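Local coordinates for mandelate racemase/muconate lactonizing enzyme family protein (Bradyrhizobium sp. ORS 278, PDB 3TOY) that is of unknown function but belongs to the enolase superfamily, joining an N-terminal capping domain to a modified TIM barrel, at residues L74-T78 and R79-K83; A142-P145 and V146-L150; P293-M296 and K297-G300; D344-G347 and A348-E352. All coordinates share one frame; numbering follows the deposited sequence.

Contact 1. Residues L74-T78 and R79-K83; sequences LFAYT and RLALK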
loop_
_atom_site.group_PDB
_atom_site.type_symbol
_atom_site.label_atom_id
_atom_site.label_comp_id
_atom_site.label_asym_id
_atom_site.label_seq_id
_atom_site.Cartn_x
_atom_site.Cartn_y
_atom_site.Cartn_z
ATOM N N LEU A 74 -30.249 -18.344 -24.438
ATOM C CA LEU A 74 -29.960 -17.092 -23.758
ATOM C C LEU A 74 -31.245 -16.510 -23.198
ATOM O O LEU A 74 -32.284 -16.530 -23.878
ATOM C CB LEU A 74 -29.380 -16.098 -24.752
ATOM C CG LEU A 74 -28.119 -16.539 -25.486
ATOM C CD1 LEU A 74 -27.759 -15.491 -26.532
ATOM C CD2 LEU A 74 -26.961 -16.758 -24.517
ATOM N N PHE A 75 -31.194 -16.033 -21.948
ATOM C CA PHE A 75 -32.224 -15.129 -21.425
ATOM C C PHE A 75 -31.831 -13.752 -21.892
ATOM O O PHE A 75 -30.688 -13.323 -21.672
ATOM C CB PHE A 75 -32.277 -15.172 -19.895
ATOM C CG PHE A 75 -33.159 -14.120 -19.289
ATOM C CD1 PHE A 75 -34.543 -14.186 -19.419
ATOM C CD2 PHE A 75 -32.610 -13.052 -18.584
ATOM C CE1 PHE A 75 -35.340 -13.226 -18.858
ATOM C CE2 PHE A 75 -33.416 -12.085 -18.032
ATOM C CZ PHE A 75 -34.778 -12.165 -18.159
ATOM N N ALA A 76 -32.765 -13.050 -22.537
ATOM C CA ALA A 76 -32.419 -11.830 -23.238
ATOM C C ALA A 76 -32.787 -10.558 -22.483
ATOM O O ALA A 76 -32.546 -9.449 -22.983
ATOM C CB ALA A 76 -33.052 -11.832 -24.637
ATOM N N TYR A 77 -33.361 -10.720 -21.288
ATOM C CA TYR A 77 -33.775 -9.593 -20.454
ATOM C C TYR A 77 -34.982 -8.807 -20.966
ATOM O O TYR A 77 -35.919 -8.565 -20.214
ATOM C CB TYR A 77 -32.607 -8.626 -20.215
ATOM C CG TYR A 77 -31.645 -9.126 -19.147
ATOM C CD1 TYR A 77 -31.884 -8.870 -17.795
ATOM C CD2 TYR A 77 -30.520 -9.861 -19.489
ATOM C CE1 TYR A 77 -30.999 -9.336 -16.809
ATOM C CE2 TYR A 77 -29.633 -10.332 -18.502
ATOM C CZ TYR A 77 -29.886 -10.058 -17.178
ATOM O OH TYR A 77 -29.014 -10.520 -16.200
ATOM N N THR A 78 -34.928 -8.392 -22.229
ATOM C CA THR A 78 -35.964 -7.530 -22.830
ATOM C C THR A 78 -36.221 -7.950 -24.285
ATOM O O THR A 78 -35.319 -8.438 -24.957
ATOM C CB THR A 78 -35.571 -6.035 -22.759
ATOM O OG1 THR A 78 -36.540 -5.241 -23.452
ATOM C CG2 THR A 78 -34.193 -5.789 -23.388
ATOM N N ARG A 79 -37.451 -7.789 -24.776
ATOM C CA ARG A 79 -37.748 -8.241 -26.147
ATOM C C ARG A 79 -36.926 -7.437 -27.154
ATOM O O ARG A 79 -36.588 -7.909 -28.241
ATOM C CB ARG A 79 -39.252 -8.151 -26.456
ATOM C CG ARG A 79 -39.805 -6.737 -26.486
ATOM C CD ARG A 79 -40.871 -6.563 -27.576
ATOM N NE ARG A 79 -42.092 -7.322 -27.302
ATOM C CZ ARG A 79 -42.516 -8.367 -28.015
ATOM N NH1 ARG A 79 -41.827 -8.797 -29.068
ATOM N NH2 ARG A 79 -43.645 -8.978 -27.673
ATOM N N LEU A 80 -36.577 -6.218 -26.770
ATOM C CA LEU A 80 -35.721 -5.374 -27.585
ATOM C C LEU A 80 -34.414 -6.072 -28.010
ATOM O O LEU A 80 -33.883 -5.815 -29.089
ATOM C CB LEU A 80 -35.451 -4.074 -26.827
ATOM C CG LEU A 80 -34.724 -2.928 -27.504
ATOM C CD1 LEU A 80 -35.255 -1.599 -26.956
ATOM C CD2 LEU A 80 -33.230 -3.071 -27.265
ATOM N N ALA A 81 -33.900 -6.973 -27.178
ATOM C CA ALA A 81 -32.617 -7.606 -27.474
ATOM C C ALA A 81 -32.750 -8.847 -28.387
ATOM O O ALA A 81 -31.754 -9.377 -28.880
ATOM C CB ALA A 81 -31.907 -7.984 -26.172
ATOM N N LEU A 82 -33.972 -9.325 -28.590
ATOM C CA LEU A 82 -34.164 -10.601 -29.306
ATOM C C LEU A 82 -33.663 -10.547 -30.737
ATOM O O LEU A 82 -32.832 -11.353 -31.142
ATOM C CB LEU A 82 -35.627 -11.047 -29.264
ATOM C CG LEU A 82 -36.144 -11.432 -27.881
ATOM C CD1 LEU A 82 -37.670 -11.582 -27.896
ATOM C CD2 LEU A 82 -35.489 -12.717 -27.397
ATOM N N LYS A 83 -34.150 -9.589 -31.511
ATOM C CA LYS A 83 -33.775 -9.551 -32.927
ATOM C C LYS A 83 -32.269 -9.395 -33.123
ATOM O O LYS A 83 -31.660 -10.158 -33.860
ATOM C CB LYS A 83 -34.529 -8.442 -33.657
ATOM C CG LYS A 83 -35.980 -8.803 -33.927
ATOM C CD LYS A 83 -36.717 -7.696 -34.663
ATOM C CE LYS A 83 -38.070 -8.187 -35.166
ATOM N NZ LYS A 83 -38.860 -8.844 -34.088
#

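Contact 2. Residues A142-P145 and V146-L150; sequences AGKP and VVELL. With P4C (O-acetaldehydyl-hexaethylene glycol), chain H.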
loop_
_atom_site.group_PDB
_atom_site.type_symbol
_atom_site.label_atom_id
_atom_site.label_comp_id
_atom_site.label_asym_id
_atom_site.label_seq_id
_atom_site.Cartn_x
_atom_site.Cartn_y
_atom_site.Cartn_z
ATOM N N ALA A 142 -20.772 -37.716 -27.492
ATOM C CA ALA A 142 -20.202 -38.735 -26.608
ATOM C C ALA A 142 -21.274 -39.539 -25.876
ATOM O O ALA A 142 -20.973 -40.536 -25.241
ATOM C CB ALA A 142 -19.242 -38.083 -25.583
ATOM N N GLY A 143 -22.516 -39.087 -25.930
ATOM C CA GLY A 143 -23.588 -39.713 -25.157
ATOM C C GLY A 143 -23.402 -39.538 -23.656
ATOM O O GLY A 143 -23.765 -40.418 -22.865
ATOM N N LYS A 144 -22.851 -38.389 -23.265
ATOM C CA LYS A 144 -22.560 -38.111 -21.859
ATOM C C LYS A 144 -22.994 -36.704 -21.524
ATOM O O LYS A 144 -23.035 -35.848 -22.397
ATOM C CB LYS A 144 -21.072 -38.235 -21.585
ATOM C CG LYS A 144 -20.575 -39.653 -21.556
ATOM C CD LYS A 144 -19.068 -39.687 -21.742
ATOM C CE LYS A 144 -18.528 -41.066 -21.410
ATOM N NZ LYS A 144 -17.092 -41.133 -21.746
ATOM N N PRO A 145 -23.345 -36.475 -20.255
ATOM C CA PRO A 145 -23.595 -35.105 -19.810
ATOM C C PRO A 145 -22.292 -34.290 -19.884
ATOM O O PRO A 145 -21.198 -34.831 -19.683
ATOM C CB PRO A 145 -24.036 -35.276 -18.349
ATOM C CG PRO A 145 -23.525 -36.615 -17.919
ATOM C CD PRO A 145 -23.536 -37.467 -19.186
ATOM N N VAL A 146 -22.401 -33.001 -20.155
ATOM C CA VAL A 146 -21.190 -32.160 -20.188
ATOM C C VAL A 146 -20.366 -32.306 -18.903
ATOM O O VAL A 146 -19.137 -32.351 -18.964
ATOM C CB VAL A 146 -21.519 -30.678 -20.435
ATOM C CG1 VAL A 146 -20.259 -29.788 -20.235
ATOM C CG2 VAL A 146 -22.101 -30.493 -21.845
ATOM N N VAL A 147 -21.022 -32.376 -17.745
ATOM C CA VAL A 147 -20.265 -32.480 -16.477
ATOM C C VAL A 147 -19.272 -33.647 -16.476
ATOM O O VAL A 147 -18.152 -33.510 -16.005
ATOM C CB VAL A 147 -21.189 -32.509 -15.225
ATOM C CG1 VAL A 147 -22.087 -33.739 -15.243
ATOM C CG2 VAL A 147 -20.360 -32.457 -13.897
ATOM N N GLU A 148 -19.657 -34.807 -17.022
ATOM C CA GLU A 148 -18.689 -35.916 -17.141
ATOM C C GLU A 148 -17.560 -35.637 -18.125
ATOM O O GLU A 148 -16.423 -36.074 -17.904
ATOM C CB GLU A 148 -19.404 -37.233 -17.507
ATOM C CG GLU A 148 -20.242 -37.731 -16.344
ATOM C CD GLU A 148 -21.114 -38.926 -16.706
ATOM O OE1 GLU A 148 -20.944 -39.487 -17.820
ATOM O OE2 GLU A 148 -21.962 -39.295 -15.863
ATOM N N LEU A 149 -17.842 -34.902 -19.197
ATOM C CA LEU A 149 -16.779 -34.538 -20.117
ATOM C C LEU A 149 -15.723 -33.706 -19.378
ATOM O O LEU A 149 -14.529 -33.815 -19.655
ATOM C CB LEU A 149 -17.328 -33.714 -21.275
ATOM C CG LEU A 149 -18.273 -34.394 -22.264
ATOM C CD1 LEU A 149 -18.425 -33.483 -23.455
ATOM C CD2 LEU A 149 -17.719 -35.750 -22.676
ATOM N N LEU A 150 -16.190 -32.895 -18.428
ATOM C CA LEU A 150 -15.325 -31.977 -17.675
ATOM C C LEU A 150 -14.576 -32.641 -16.509
ATOM O O LEU A 150 -13.870 -31.959 -15.739
ATOM C CB LEU A 150 -16.161 -30.793 -17.178
ATOM C CG LEU A 150 -16.835 -29.982 -18.292
ATOM C CD1 LEU A 150 -17.751 -28.888 -17.715
ATOM C CD2 LEU A 150 -15.800 -29.409 -19.276
HETATM O O1 P4C H . -10.441 -24.942 -13.478
HETATM C C2 P4C H . -11.780 -25.387 -13.747
HETATM C C3 P4C H . -11.928 -26.883 -13.479
HETATM O O4 P4C H . -11.617 -27.637 -14.655
HETATM C C5 P4C H . -12.432 -28.816 -14.774
HETATM C C6 P4C H . -11.995 -29.697 -15.943
HETATM O O7 P4C H . -12.405 -29.123 -17.183
HETATM C C8 P4C H . -11.702 -29.587 -18.341
HETATM C C9 P4C H . -11.994 -28.622 -19.489
HETATM O O10 P4C H . -10.819 -27.867 -19.805
HETATM C C11 P4C H . -11.091 -26.654 -20.507
HETATM C C12 P4C H . -9.822 -25.805 -20.550
HETATM O O13 P4C H . -9.580 -25.171 -19.288
HETATM C C14 P4C H . -8.582 -24.148 -19.393
HETATM C C15 P4C H . -8.172 -23.681 -17.998
HETATM O O16 P4C H . -9.041 -22.633 -17.561
#

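Contact 3. Residues P293-M296 and K297-G300; sequences PDLM and KVGG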
loop_
_atom_site.group_PDB
_atom_site.type_symbol
_atom_site.label_atom_id
_atom_site.label_comp_id
_atom_site.label_asym_id
_atom_site.label_seq_id
_atom_site.Cartn_x
_atom_site.Cartn_y
_atom_site.Cartn_z
ATOM N N PRO A 293 -21.122 -15.819 -11.630
ATOM C CA PRO A 293 -21.094 -15.536 -13.063
ATOM C C PRO A 293 -22.374 -16.046 -13.750
ATOM O O PRO A 293 -23.015 -16.973 -13.247
ATOM C CB PRO A 293 -19.877 -16.313 -13.564
ATOM C CG PRO A 293 -19.045 -16.607 -12.329
ATOM C CD PRO A 293 -20.009 -16.689 -11.194
ATOM N N ASP A 294 -22.727 -15.394 -14.853
ATOM C CA ASP A 294 -23.795 -15.816 -15.766
ATOM C C ASP A 294 -23.110 -16.479 -16.953
ATOM O O ASP A 294 -22.216 -15.889 -17.586
ATOM C CB ASP A 294 -24.553 -14.562 -16.226
ATOM C CG ASP A 294 -25.794 -14.884 -17.063
ATOM O OD1 ASP A 294 -25.732 -15.826 -17.897
ATOM O OD2 ASP A 294 -26.809 -14.185 -16.871
ATOM N N LEU A 295 -23.496 -17.711 -17.259
ATOM C CA LEU A 295 -22.882 -18.387 -18.388
ATOM C C LEU A 295 -23.017 -17.583 -19.686
ATOM O O LEU A 295 -22.209 -17.761 -20.581
ATOM C CB LEU A 295 -23.466 -19.798 -18.563
ATOM C CG LEU A 295 -22.909 -20.821 -17.572
ATOM C CD1 LEU A 295 -23.835 -22.054 -17.480
ATOM C CD2 LEU A 295 -21.501 -21.245 -17.940
ATOM N N MET A 296 -24.028 -16.719 -19.786
ATOM C CA MET A 296 -24.221 -15.915 -21.004
ATOM C C MET A 296 -23.211 -14.782 -21.119
ATOM O O MET A 296 -23.043 -14.216 -22.192
ATOM C CB MET A 296 -25.575 -15.217 -21.007
ATOM C CG MET A 296 -26.784 -16.055 -20.829
ATOM S SD MET A 296 -28.175 -14.944 -21.150
ATOM C CE MET A 296 -28.300 -13.948 -19.657
ATOM N N LYS A 297 -22.577 -14.402 -20.010
ATOM C CA LYS A 297 -21.713 -13.189 -20.039
ATOM C C LYS A 297 -20.265 -13.515 -19.669
ATOM O O LYS A 297 -19.330 -12.799 -20.043
ATOM C CB LYS A 297 -22.268 -12.133 -19.084
ATOM C CG LYS A 297 -23.637 -11.612 -19.487
ATOM C CD LYS A 297 -24.036 -10.389 -18.691
ATOM C CE LYS A 297 -25.305 -9.744 -19.252
ATOM N NZ LYS A 297 -25.698 -8.496 -18.533
ATOM N N VAL A 298 -20.085 -14.624 -18.973
ATOM C CA VAL A 298 -18.744 -15.100 -18.607
ATOM C C VAL A 298 -17.952 -15.794 -19.729
ATOM O O VAL A 298 -16.768 -16.099 -19.545
ATOM C CB VAL A 298 -18.822 -16.016 -17.363
ATOM C CG1 VAL A 298 -19.233 -17.424 -17.769
ATOM C CG2 VAL A 298 -17.458 -16.097 -16.650
ATOM N N GLY A 299 -18.567 -16.010 -20.900
ATOM C CA GLY A 299 -17.889 -16.770 -21.978
ATOM C C GLY A 299 -18.267 -18.246 -22.037
ATOM O O GLY A 299 -17.453 -19.096 -22.422
ATOM N N GLY A 300 -19.503 -18.555 -21.632
ATOM C CA GLY A 300 -20.035 -19.917 -21.676
ATOM C C GLY A 300 -19.298 -20.847 -20.738
ATOM O O GLY A 300 -18.716 -20.414 -19.741
#

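Contact 4. Residues D344-G347 and A348-E352; sequences DFAG and AILTE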
loop_
_atom_site.group_PDB
_atom_site.type_symbol
_atom_site.label_atom_id
_atom_site.label_comp_id
_atom_site.label_asym_id
_atom_site.label_seq_id
_atom_site.Cartn_x
_atom_site.Cartn_y
_atom_site.Cartn_z
ATOM N N ASP A 344 -36.657 -20.319 -13.356
ATOM C CA ASP A 344 -36.925 -21.179 -14.505
ATOM C C ASP A 344 -37.629 -20.439 -15.644
ATOM O O ASP A 344 -38.862 -20.417 -15.707
ATOM C CB ASP A 344 -37.764 -22.379 -14.043
ATOM C CG ASP A 344 -37.884 -23.468 -15.100
ATOM O OD1 ASP A 344 -37.211 -23.393 -16.146
ATOM O OD2 ASP A 344 -38.654 -24.419 -14.865
ATOM N N PHE A 345 -36.852 -19.843 -16.543
ATOM C CA PHE A 345 -37.426 -19.146 -17.694
ATOM C C PHE A 345 -37.718 -20.091 -18.859
ATOM O O PHE A 345 -38.613 -19.822 -19.671
ATOM C CB PHE A 345 -36.491 -18.054 -18.224
ATOM C CG PHE A 345 -36.355 -16.849 -17.323
ATOM C CD1 PHE A 345 -37.438 -16.010 -17.082
ATOM C CD2 PHE A 345 -35.122 -16.535 -16.758
ATOM C CE1 PHE A 345 -37.305 -14.896 -16.258
ATOM C CE2 PHE A 345 -34.969 -15.419 -15.939
ATOM C CZ PHE A 345 -36.058 -14.594 -15.689
ATOM N N ALA A 346 -36.947 -21.166 -18.958
ATOM C CA ALA A 346 -36.982 -22.009 -20.146
ATOM C C ALA A 346 -37.820 -23.287 -20.051
ATOM O O ALA A 346 -37.937 -24.012 -21.048
ATOM C CB ALA A 346 -35.563 -22.355 -20.592
ATOM N N GLY A 347 -38.375 -23.586 -18.877
ATOM C CA GLY A 347 -39.027 -24.881 -18.667
ATOM C C GLY A 347 -40.098 -25.130 -19.727
ATOM O O GLY A 347 -40.226 -26.229 -20.265
ATOM N N ALA A 348 -40.843 -24.082 -20.040
ATOM C CA ALA A 348 -41.963 -24.187 -20.964
ATOM C C ALA A 348 -41.547 -24.684 -22.347
ATOM O O ALA A 348 -42.340 -25.331 -23.040
ATOM C CB ALA A 348 -42.675 -22.852 -21.065
ATOM N N ILE A 349 -40.309 -24.403 -22.756
ATOM C CA ILE A 349 -39.859 -24.803 -24.097
ATOM C C ILE A 349 -38.824 -25.926 -24.144
ATOM O O ILE A 349 -38.249 -26.207 -25.192
ATOM C CB ILE A 349 -39.406 -23.595 -24.955
ATOM C CG1 ILE A 349 -38.289 -22.794 -24.249
ATOM C CG2 ILE A 349 -40.594 -22.688 -25.259
ATOM C CD1 ILE A 349 -36.937 -23.501 -24.283
ATOM N N LEU A 350 -38.616 -26.597 -23.015
ATOM C CA LEU A 350 -37.687 -27.731 -22.949
ATOM C C LEU A 350 -38.388 -29.098 -22.921
ATOM O O LEU A 350 -39.395 -29.256 -22.241
ATOM C CB LEU A 350 -36.837 -27.623 -21.681
ATOM C CG LEU A 350 -35.773 -26.527 -21.697
ATOM C CD1 LEU A 350 -35.059 -26.568 -20.351
ATOM C CD2 LEU A 350 -34.801 -26.778 -22.845
ATOM N N THR A 351 -37.825 -30.092 -23.608
ATOM C CA THR A 351 -38.368 -31.462 -23.539
ATOM C C THR A 351 -38.240 -32.038 -22.127
ATOM O O THR A 351 -39.056 -32.851 -21.688
ATOM C CB THR A 351 -37.695 -32.417 -24.558
ATOM O OG1 THR A 351 -36.334 -32.653 -24.175
ATOM C CG2 THR A 351 -37.725 -31.824 -25.962
ATOM N N GLU A 352 -37.219 -31.600 -21.403
ATOM C CA GLU A 352 -37.020 -32.061 -20.036
ATOM C C GLU A 352 -36.704 -30.892 -19.107
ATOM O O GLU A 352 -35.539 -30.552 -18.891
ATOM C CB GLU A 352 -35.942 -33.139 -19.995
ATOM C CG GLU A 352 -36.521 -34.538 -20.208
ATOM C CD GLU A 352 -35.515 -35.528 -20.753
ATOM O OE1 GLU A 352 -34.377 -35.117 -21.061
ATOM O OE2 GLU A 352 -35.869 -36.719 -20.885
HETATM O O HOH W 1 -40.924 -21.388 -18.636
HETATM O O HOH W 2 -41.882 -28.235 -22.053
#

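Contact 1. Residues L74-T78 and R79-K83
With chi1 of Thr78 at 175°, OG1 lies opposite the backbone N and turns toward the amide of Leu80, while chi1 of Leu82 (-67°) swings its CG away from its own carbonyl carbon and lets CD2 reach back to Ala76. Together they shape a strand-turn-helix junction: strand 69-75, at one border of the antiparallel sheet of the N-terminal capping domain, turns here into helix 82-95. Two turns follow each other. A gamma turn centred on Tyr77, whose phi is positive, comes first and is closed by Thr78 N to Ala76 O at 2.7 Å. The second is a beta turn with helical angles at Arg79 and Leu80, closed by Ala81 N to Thr78 O at 3.0 Å. Leu80 N also makes a weak bond to Thr78 OG1 at 3.5 Å. The side chains of Thr78 and Leu80 run side by side in the same direction, with Leu80 CB 4.0 Å from Thr78 CG2, and both also pack against a neighbouring subunit, on its Leu117 and Leu88 respectively. Ala81 CB sits 3.6 Å from Ala76 O, so that the two ends of the turn region pack together. Leu82 meanwhile packs on Val58, Ala36 and Ile38 of the same sheet, and its CD2 meets the methyl group of Ala76 with 3.8 Å between CD2 and CB.

Contact 2. Residues A142-P145 and V146-L150
Pro145 takes the N-cap position of the short helix 146-149, its carbonyl turned to Glu148 and Leu149; two residues earlier, a Schellman motif at Gly143, whose phi is positive, ends helix 122-142. The two first-turn backbone bonds to that carbonyl are weak: Glu148 N lies 3.1 Å from Pro145 O, and Leu149 N lies 3.4 Å from the same oxygen. The proline ring also packs. Glu148 CG points away from its own carbonyl carbon (chi1 -70°) and the chain then runs extended, passing at a slant over the CG-CD side of the ring, with Glu148 CD 3.6 Å from Pro145 CG. Val147 brings CG1 to 4.0 Å from Pro145 CB. Lys144 crosses Glu148 at about a right angle, so that its CG, not its amine, is the part near the acid; Lys144 NZ stays 5.7 Å from Glu148 OE1, too far for an ion pair. Across the turn, Leu149 CD2 meets Ala142 CB at 4.0 Å, linking the new helix to the last residue of the old one. His329 of helix 324-330 accepts the backbone N-H of Val147 through ND1. Past the helix, Leu150 joins Leu305 in lining a pocket for o-acetaldehydyl-hexaethylene glycol, where Leu150 CD2 lies 3.9 Å from C9 of the ligand.

Contact 3. Residues P293-M296 and K297-G300
In the loop that leads from strand 290-291 to helix 300-314, Asp294 O is gripped by two successive amides, those of Lys297 and Val298. Val298 N, at 2.8 Å from Asp294 O, comes in nearly in line with the C=O bond, whereas Lys297 N, at 2.9 Å from that oxygen, stands 54° above the carbonyl plane. The approaches differ enough for one buried oxygen to serve both. The same residue uses its carboxylate as well: with CG opposite the backbone N (chi1 -174°), OD1 swings forward to accept from Met296 N at 2.7 Å, on its anti side and somewhat out of the carboxylate plane, an Asx turn, while OD2 is bonded to His321 ND1. The loop lies at the C-terminal end of a strand in the modified TIM barrel of the enolase superfamily, and the side chain of Asp294 is about 8 Å from a bound calcium ion. Lys297 extends away from the turn, its NZ bonded to Asn272 OD1 and to Leu117 O of a neighbouring subunit. Val298 folds back over the turn, CG2 packing 3.9 Å from Pro293 CB and CG1 approaching Asp294 O at 3.4 Å. Gly299 and Gly300, both with positive phi, lead on toward helix 300-314. Gly300 N makes a weak bond of 3.0 Å to Leu295 O, and Leu295 CD2 rests 3.4 Å from Gly300 O.

Contact 4. Residues D344-G347 and A348-E352
The flat groups that meet in this turn are the peptide units of Ala346 and Gly347, and a donor comes over each of them. Ile349 N approaches Ala346 O at 2.9 Å from above the carbonyl plane, 48° out of it; Leu350 N approaches Gly347 O at 3.2 Å still more steeply, 65° out. Neither uses an in-plane lone pair. Two successive bonds from a carbonyl to the third amide along the chain make this a short 3-10 turn, set in the loop between strands 340-342 and 360-361 of the barrel domain. In Ile349 a chi1 of 56° sets CG1 between the backbone N and the carbonyl carbon, and the bend at chi2 carries CD1 to 4.1 Å from Ala346 CB. Toward the capping domain, Ala346 packs on Leu57 and Ile349 on Leu59, both of strand 50-64. At the start of the turn, Gly347 N is met only weakly by Asp344 OD1, at 3.0 Å. A water joins the next amide, Ala348 N, to Phe345 O, its bond to that oxygen being weak. Ala346 O, besides receiving Ile349 N, has Ile349 CG1 and Leu350 CG each 3.4 Å away, so hydrocarbon helps shield its polar end.

In the fold
Along the chain the contacts come in series, contacts 1 and 2 in the N-terminal part that includes the capping domain and contacts 3 and 4 in the C-terminal barrel part. Contact 1 is one place where the two parts meet: Met296 of contact 3 packs on Leu74 and Tyr77, and Phe345 of contact 4 stacks on Phe75. The strand end at 74-78 thus touches two loops of the barrel domain, although contacts 3 and 4 themselves lie 19 Å apart between centres and do not touch. Contact 2 stands apart, its centre 29 Å from that of contact 1, yet helix 324-330 borders contacts 2, 3 and 4. All four local turns thus lie at or near packing between the capping domain and the barrel.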